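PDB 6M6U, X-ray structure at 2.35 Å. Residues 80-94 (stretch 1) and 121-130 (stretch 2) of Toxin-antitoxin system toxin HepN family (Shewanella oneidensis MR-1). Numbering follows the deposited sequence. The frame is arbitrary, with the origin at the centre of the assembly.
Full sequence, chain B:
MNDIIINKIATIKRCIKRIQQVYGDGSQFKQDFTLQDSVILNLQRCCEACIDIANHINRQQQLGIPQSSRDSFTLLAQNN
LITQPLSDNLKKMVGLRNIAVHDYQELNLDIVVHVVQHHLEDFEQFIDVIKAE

Stretch 1, residues 80-94: NLITQPLSDNLKKMV
Stretch 2, residues 121-130: EDFEQFIDVI

The most unusual feature of this contact is that an acidic side chain, Asp122, serves as its knob: it sits among Leu86, Asn89, Leu90 and Met93, yet no hydrogen bond joins the two stretches. Asp122 (chi1 -63°, chi2 -21°) points its CA-to-CB bond toward the first helix and brings Asp122 OD2 to 3.3 Å from Asn89 CB. Asp122 OD2 is hydrogen-bonded to a residue just outside the stretches, so this buried carboxylate has a polar partner, while Asp122 CB lies 4.1 Å from Leu86 CD1.

Residues 84-94 and 121-130 are helical, with phi/psi near -63/-41 and regular i to i+4 backbone bonds. Their axes approach to 10.1 Å and their N-to-C directions diverge by 130°, so the helices run obliquely antiparallel. The register is set by CA pairs: Leu86 CA to Asp122 CA is 6.8 Å, Ile82 CA to Val129 CA 7.0 Å and Leu81 CA to Ile130 CA 7.7 Å.

Before the first helix the chain is extended at Ile82 (-130/154) and Thr83 (-69/153). Thr83, in the p rotamer, is the N-cap: its OG1 accepts from Leu86 N at 3.0 Å, satisfying an amide in the first turn that has no helical carbonyl partner. The preceding loop also packs on the second helix, where Leu81 O lies 3.1 Å from Val129 CG1, a close van der Waals approach. Val129 is in the t rotamer, and its CG1 is also 4.3 Å from Ile82 CG2.

Phe126 (chi1 177°, chi2 74°) packs against Ile82, Leu86 and Leu90. Ile82 (p, t) places CG2 4.0 Å from Phe126 CD1, and this methyl and Leu86 CD2 lie at the ring edge. Leu86 (t, p) starts sideways but ends nearer the second helix, with CD2 3.8 Å from Phe126 CA and CD1 3.6 Å from Asp122 O. Gln125 (t, t, chi3 -22°), an exposed residue, lends its aliphatic CG, 4.1 Å from Leu86 CD2. Leu90 (m, t) spans both aromatics: CD1 is 3.6 Å from Phe126 CD1, and CD2 is 4.4 Å from Phe123 CD1.

Phe123 (chi1 -66°, chi2 -47°) leaves its backbone pointing away, but its ring returns to meet Met93. The flexible Met93 (m, m, chi3 -147°) sets its CE over one face, 3.9 Å from the Phe123 ring centroid and 3.5 Å from Phe123 CE2, a CH-pi contact; Met93 SD is oblique, 4.6 Å from the same centroid. Together the stretches bury 592 Å², held by apolar packing.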

# COMPACT_ATOMS: atom_id res chain seq x y z
N ASN B 80 41.57 7.87 28.44
CA ASN B 80 42.79 8.50 28.97
C ASN B 80 43.47 9.40 27.96
O ASN B 80 44.71 9.49 27.93
CB ASN B 80 43.77 7.45 29.50
CG ASN B 80 43.38 6.93 30.87
OD1 ASN B 80 42.81 5.85 31.00
ND2 ASN B 80 43.67 7.72 31.90
N LEU B 81 42.69 10.08 27.12
CA LEU B 81 43.25 11.09 26.24
C LEU B 81 43.17 12.49 26.85
O LEU B 81 43.95 13.36 26.47
CB LEU B 81 42.56 11.05 24.87
CG LEU B 81 42.34 9.63 24.33
CD1 LEU B 81 41.68 9.65 22.96
CD2 LEU B 81 43.66 8.83 24.28
N ILE B 82 42.25 12.70 27.78
CA ILE B 82 42.28 13.85 28.68
C ILE B 82 42.13 13.33 30.10
O ILE B 82 41.56 12.26 30.33
CB ILE B 82 41.19 14.91 28.37
CG1 ILE B 82 39.79 14.29 28.46
CG2 ILE B 82 41.43 15.54 27.01
CD1 ILE B 82 38.67 15.30 28.28
N THR B 83 42.65 14.10 31.05
CA THR B 83 42.54 13.71 32.45
C THR B 83 41.09 13.81 32.91
O THR B 83 40.29 14.58 32.36
CB THR B 83 43.43 14.60 33.31
OG1 THR B 83 42.87 15.92 33.38
CG2 THR B 83 44.83 14.69 32.72
N GLN B 84 40.75 13.01 33.92
CA GLN B 84 39.43 13.15 34.54
C GLN B 84 39.18 14.54 35.09
O GLN B 84 38.05 15.04 34.95
CB GLN B 84 39.26 12.08 35.63
CG GLN B 84 37.87 12.04 36.23
CD GLN B 84 36.85 11.43 35.29
OE1 GLN B 84 37.21 10.72 34.36
NE2 GLN B 84 35.57 11.71 35.54
N PRO B 85 40.15 15.22 35.73
CA PRO B 85 39.89 16.62 36.14
C PRO B 85 39.58 17.55 34.98
O PRO B 85 38.61 18.32 35.06
CB PRO B 85 41.18 17.01 36.89
CG PRO B 85 42.18 15.96 36.55
CD PRO B 85 41.40 14.71 36.33
N LEU B 86 40.37 17.51 33.91
CA LEU B 86 40.12 18.40 32.78
C LEU B 86 38.79 18.08 32.11
O LEU B 86 38.07 18.99 31.68
CB LEU B 86 41.26 18.33 31.77
CG LEU B 86 41.10 19.18 30.51
CD1 LEU B 86 40.95 20.66 30.87
CD2 LEU B 86 42.26 18.98 29.55
N SER B 87 38.44 16.79 32.03
CA SER B 87 37.14 16.40 31.51
C SER B 87 36.02 17.06 32.31
O SER B 87 35.06 17.59 31.74
CB SER B 87 37.00 14.88 31.54
OG SER B 87 35.65 14.48 31.35
N ASP B 88 36.12 17.03 33.64
CA ASP B 88 35.06 17.56 34.49
C ASP B 88 34.95 19.07 34.37
O ASP B 88 33.84 19.62 34.41
CB ASP B 88 35.29 17.14 35.94
CG ASP B 88 34.95 15.68 36.18
OD1 ASP B 88 34.82 14.92 35.19
OD2 ASP B 88 34.81 15.29 37.36
N ASN B 89 36.08 19.76 34.22
CA ASN B 89 36.05 21.22 34.09
C ASN B 89 35.41 21.63 32.77
O ASN B 89 34.58 22.54 32.73
CB ASN B 89 37.46 21.79 34.21
CG ASN B 89 37.92 21.90 35.66
OD1 ASN B 89 37.10 21.88 36.58
ND2 ASN B 89 39.22 22.02 35.85
N LEU B 90 35.81 20.98 31.67
CA LEU B 90 35.20 21.27 30.38
C LEU B 90 33.70 21.02 30.41
O LEU B 90 32.92 21.78 29.82
CB LEU B 90 35.85 20.43 29.28
CG LEU B 90 37.34 20.65 29.02
CD1 LEU B 90 37.80 19.72 27.93
CD2 LEU B 90 37.62 22.10 28.65
N LYS B 91 33.27 19.97 31.12
CA LYS B 91 31.84 19.66 31.18
C LYS B 91 31.06 20.72 31.95
O LYS B 91 29.92 21.02 31.58
CB LYS B 91 31.63 18.27 31.78
CG LYS B 91 32.02 17.14 30.83
CD LYS B 91 32.19 15.81 31.55
CE LYS B 91 30.90 15.36 32.20
NZ LYS B 91 31.03 14.03 32.88
N LYS B 92 31.64 21.30 33.00
CA LYS B 92 30.93 22.37 33.71
C LYS B 92 31.04 23.70 32.97
O LYS B 92 30.18 24.58 33.16
CB LYS B 92 31.41 22.49 35.17
CG LYS B 92 32.91 22.45 35.41
CD LYS B 92 33.19 22.24 36.90
CE LYS B 92 32.29 23.09 37.78
NZ LYS B 92 32.74 24.50 37.83
N MET B 93 32.07 23.87 32.13
CA MET B 93 32.06 24.98 31.18
C MET B 93 30.82 24.93 30.29
O MET B 93 30.11 25.94 30.14
CB MET B 93 33.31 24.94 30.31
CG MET B 93 34.57 25.37 31.00
SD MET B 93 34.75 27.16 30.91
CE MET B 93 36.53 27.30 30.83
N VAL B 94 30.55 23.77 29.69
CA VAL B 94 29.36 23.60 28.86
C VAL B 94 28.10 23.95 29.65
O VAL B 94 27.21 24.64 29.15
CB VAL B 94 29.29 22.16 28.30
CG1 VAL B 94 28.05 21.98 27.45
CG2 VAL B 94 30.54 21.83 27.51
N GLU B 121 42.23 28.80 31.22
CA GLU B 121 43.36 27.88 31.07
C GLU B 121 42.90 26.47 30.73
O GLU B 121 43.67 25.70 30.14
CB GLU B 121 44.19 27.86 32.35
CG GLU B 121 45.31 28.90 32.40
CD GLU B 121 44.82 30.29 32.75
OE1 GLU B 121 45.66 31.21 32.81
OE2 GLU B 121 43.60 30.47 32.97
N ASP B 122 41.67 26.10 31.10
CA ASP B 122 41.15 24.77 30.75
C ASP B 122 41.09 24.59 29.23
O ASP B 122 41.48 23.54 28.72
CB ASP B 122 39.77 24.56 31.37
CG ASP B 122 39.80 24.58 32.88
OD1 ASP B 122 40.89 24.36 33.46
OD2 ASP B 122 38.74 24.80 33.50
N PHE B 123 40.62 25.61 28.51
CA PHE B 123 40.64 25.57 27.06
C PHE B 123 42.06 25.40 26.53
O PHE B 123 42.31 24.62 25.61
CB PHE B 123 40.02 26.84 26.48
CG PHE B 123 38.55 26.98 26.76
CD1 PHE B 123 37.68 25.91 26.54
CD2 PHE B 123 38.02 28.17 27.22
CE1 PHE B 123 36.33 26.04 26.79
CE2 PHE B 123 36.67 28.31 27.47
CZ PHE B 123 35.82 27.23 27.26
N GLU B 124 43.01 26.15 27.11
CA GLU B 124 44.40 26.08 26.65
C GLU B 124 45.04 24.76 27.04
O GLU B 124 45.83 24.19 26.27
CB GLU B 124 45.19 27.26 27.20
CG GLU B 124 44.45 28.58 27.07
CD GLU B 124 45.35 29.73 26.67
OE1 GLU B 124 45.91 30.39 27.57
OE2 GLU B 124 45.50 29.97 25.45
N GLN B 125 44.71 24.24 28.23
CA GLN B 125 45.19 22.92 28.63
C GLN B 125 44.63 21.84 27.71
O GLN B 125 45.35 20.90 27.34
CB GLN B 125 44.78 22.66 30.08
CG GLN B 125 45.37 21.40 30.70
CD GLN B 125 44.92 21.21 32.14
OE1 GLN B 125 44.51 22.16 32.81
NE2 GLN B 125 44.97 19.97 32.61
N PHE B 126 43.36 21.96 27.31
CA PHE B 126 42.78 21.02 26.37
C PHE B 126 43.46 21.10 25.01
O PHE B 126 43.69 20.08 24.35
CB PHE B 126 41.27 21.29 26.25
CG PHE B 126 40.57 20.44 25.24
CD1 PHE B 126 40.32 19.10 25.50
CD2 PHE B 126 40.13 20.97 24.04
CE1 PHE B 126 39.65 18.31 24.58
CE2 PHE B 126 39.47 20.19 23.11
CZ PHE B 126 39.23 18.86 23.38
N ILE B 127 43.80 22.32 24.57
CA ILE B 127 44.51 22.49 23.30
C ILE B 127 45.85 21.77 23.35
O ILE B 127 46.23 21.05 22.41
CB ILE B 127 44.70 23.99 22.99
CG1 ILE B 127 43.37 24.64 22.62
CG2 ILE B 127 45.74 24.19 21.90
CD1 ILE B 127 43.50 26.11 22.29
N ASP B 128 46.60 21.95 24.44
CA ASP B 128 47.96 21.42 24.52
C ASP B 128 47.96 19.90 24.56
O ASP B 128 48.78 19.26 23.89
CB ASP B 128 48.68 22.00 25.73
CG ASP B 128 48.89 23.50 25.61
OD1 ASP B 128 49.01 24.18 26.66
OD2 ASP B 128 48.94 24.01 24.47
N VAL B 129 47.06 19.30 25.34
CA VAL B 129 46.98 17.84 25.40
C VAL B 129 46.60 17.27 24.04
O VAL B 129 47.18 16.29 23.57
CB VAL B 129 46.00 17.39 26.50
CG1 VAL B 129 45.62 15.95 26.30
CG2 VAL B 129 46.61 17.60 27.88
N ILE B 130 45.60 17.89 23.40
CA ILE B 130 45.10 17.37 22.12
C ILE B 130 46.20 17.37 21.08
O ILE B 130 46.43 16.37 20.39
CB ILE B 130 43.88 18.19 21.66
CG1 ILE B 130 42.65 17.83 22.49
CG2 ILE B 130 43.61 17.95 20.18
CD1 ILE B 130 42.42 16.34 22.64